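Side-chain contact in thioredoxin reductase (Clostridium acetobutylicum ATCC 824, PDB 6GNA), which probably reduces thioredoxin with electrons taken from ferredoxin, using a bound FAD and without need of a pyridine nucleotide: residues K169-P174 against R210-D215. Sequence-based numbering, arbitrary orientation.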
# COMPACT_ATOMS: atom_id res chain seq x y z
N LYS A 169 -17.45 44.12 4.41
CA LYS A 169 -17.83 43.48 5.66
C LYS A 169 -17.39 42.03 5.57
O LYS A 169 -17.60 41.39 4.54
CB LYS A 169 -19.35 43.54 5.85
CG LYS A 169 -19.89 42.74 7.03
CD LYS A 169 -19.57 43.40 8.36
CE LYS A 169 -20.26 42.69 9.51
NZ LYS A 169 -19.99 43.30 10.84
N VAL A 170 -16.77 41.52 6.64
CA VAL A 170 -16.33 40.13 6.72
C VAL A 170 -16.96 39.47 7.94
O VAL A 170 -16.81 39.97 9.06
CB VAL A 170 -14.79 40.00 6.80
CG1 VAL A 170 -14.36 38.52 6.89
CG2 VAL A 170 -14.12 40.70 5.62
N TYR A 171 -17.65 38.36 7.73
CA TYR A 171 -18.13 37.51 8.80
C TYR A 171 -17.29 36.25 8.83
O TYR A 171 -16.95 35.70 7.78
CB TYR A 171 -19.58 37.08 8.56
CG TYR A 171 -20.58 38.20 8.47
CD1 TYR A 171 -21.04 38.83 9.61
CD2 TYR A 171 -21.09 38.61 7.25
CE1 TYR A 171 -21.97 39.85 9.54
CE2 TYR A 171 -22.02 39.62 7.16
CZ TYR A 171 -22.46 40.24 8.31
OH TYR A 171 -23.39 41.25 8.23
N TYR A 172 -16.97 35.78 10.04
CA TYR A 172 -16.25 34.52 10.23
C TYR A 172 -17.11 33.57 11.06
O TYR A 172 -17.47 33.88 12.19
CB TYR A 172 -14.90 34.74 10.90
CG TYR A 172 -14.02 33.50 10.93
CD1 TYR A 172 -13.36 33.09 9.79
CD2 TYR A 172 -13.85 32.76 12.10
CE1 TYR A 172 -12.55 31.99 9.79
CE2 TYR A 172 -13.04 31.64 12.10
CZ TYR A 172 -12.40 31.26 10.94
OH TYR A 172 -11.58 30.17 10.89
N VAL A 173 -17.42 32.41 10.48
CA VAL A 173 -18.22 31.38 11.12
C VAL A 173 -17.28 30.22 11.46
O VAL A 173 -16.95 29.42 10.59
CB VAL A 173 -19.34 30.89 10.18
CG1 VAL A 173 -20.22 29.88 10.88
CG2 VAL A 173 -20.20 32.06 9.70
N PRO A 174 -16.85 30.10 12.71
CA PRO A 174 -15.90 29.03 13.05
C PRO A 174 -16.59 27.68 13.14
O PRO A 174 -17.70 27.55 13.64
CB PRO A 174 -15.38 29.46 14.43
CG PRO A 174 -16.52 30.24 15.02
CD PRO A 174 -17.16 30.96 13.86
N ARG A 210 -29.78 32.88 12.69
CA ARG A 210 -29.45 34.14 12.05
C ARG A 210 -29.33 33.91 10.55
O ARG A 210 -29.05 32.79 10.11
CB ARG A 210 -28.11 34.66 12.60
CG ARG A 210 -27.62 35.94 11.98
CD ARG A 210 -26.44 36.48 12.77
NE ARG A 210 -26.05 37.81 12.31
CZ ARG A 210 -25.01 38.49 12.78
NH1 ARG A 210 -24.26 37.96 13.73
NH2 ARG A 210 -24.73 39.69 12.30
N GLU A 211 -29.57 34.96 9.78
CA GLU A 211 -29.29 34.97 8.35
C GLU A 211 -28.37 36.14 8.03
O GLU A 211 -28.57 37.25 8.53
CB GLU A 211 -30.57 35.08 7.52
CG GLU A 211 -31.49 33.88 7.63
CD GLU A 211 -32.72 34.01 6.75
OE1 GLU A 211 -32.95 35.11 6.19
OE2 GLU A 211 -33.46 33.01 6.61
N LEU A 212 -27.34 35.88 7.22
CA LEU A 212 -26.36 36.88 6.85
C LEU A 212 -26.55 37.22 5.38
O LEU A 212 -26.41 36.34 4.52
CB LEU A 212 -24.94 36.36 7.05
CG LEU A 212 -24.53 35.94 8.46
CD1 LEU A 212 -23.09 35.45 8.44
CD2 LEU A 212 -24.71 37.10 9.42
N GLU A 213 -26.87 38.48 5.09
CA GLU A 213 -26.76 38.98 3.72
C GLU A 213 -25.29 38.97 3.33
O GLU A 213 -24.46 39.51 4.05
CB GLU A 213 -27.31 40.41 3.64
CG GLU A 213 -28.78 40.49 3.43
CD GLU A 213 -29.21 41.87 2.97
OE1 GLU A 213 -28.59 42.86 3.42
OE2 GLU A 213 -30.15 41.97 2.15
N THR A 214 -24.97 38.31 2.22
CA THR A 214 -23.57 38.15 1.86
C THR A 214 -23.47 37.94 0.35
O THR A 214 -24.36 37.37 -0.27
CB THR A 214 -22.91 37.02 2.67
OG1 THR A 214 -21.49 37.07 2.50
CG2 THR A 214 -23.41 35.62 2.25
N ASP A 215 -22.38 38.45 -0.22
CA ASP A 215 -22.13 38.28 -1.65
C ASP A 215 -21.27 37.06 -1.94
O ASP A 215 -21.41 36.44 -3.00
CB ASP A 215 -21.47 39.53 -2.22
CG ASP A 215 -22.31 40.77 -2.04
OD1 ASP A 215 -23.42 40.82 -2.62
OD2 ASP A 215 -21.87 41.68 -1.31
O HOH W 1 -24.74 41.43 5.90
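Both methyls of L212 lie against one face of the Y171 ring, and this apolar overlap is the close-packed part of the contact. CD2 makes a CH-pi contact, 4.0 Å from the ring centroid and only 14° off the ring normal. CD1 sits further back, at the root of the aromatic side chain, where it approaches Y171 CG to 3.7 Å. The leucine and tyrosine run antiparallel alongside one another, with the fork spread along the ring face from CG to its middle. In Y171 the ring is anti to the carbonyl carbon (chi1 -61°), a setting that carries it out from strand 169-174 to face the leucine methyls. K169 CD lies over the opposite face, offset toward the rim, so the ring lies between this methylene from its own strand and the leucine methyls.

Toward the hydroxyl end the packing gives way to polar, water-mediated contact. No direct hydrogen bond joins the segments; instead a water in the plane of the ring lies 2.7 Å from Y171 OH and donates to the carbonyl oxygen of E213, also at 2.7 Å. The extended R210 chain runs roughly perpendicular to the tyrosine side chain and brings NH2 to 3.9 Å from Y171 CE1, with guanidinium and ring planes 78° apart. That approach is oblique, and the charge is answered elsewhere: R210 NH2 and K169 NZ both form salt bridges with E187 of the neighbouring strand 186-188, which probably offsets the proximity of the two cations. Y171 thus projects from the parallel sheet onto strand 211-213, an outermost strand of the three-stranded antiparallel sheet, joining the central sheet and the beta meander of a Rossmann-like domain, as in the pyridine nucleotide-disulphide oxidoreductase family.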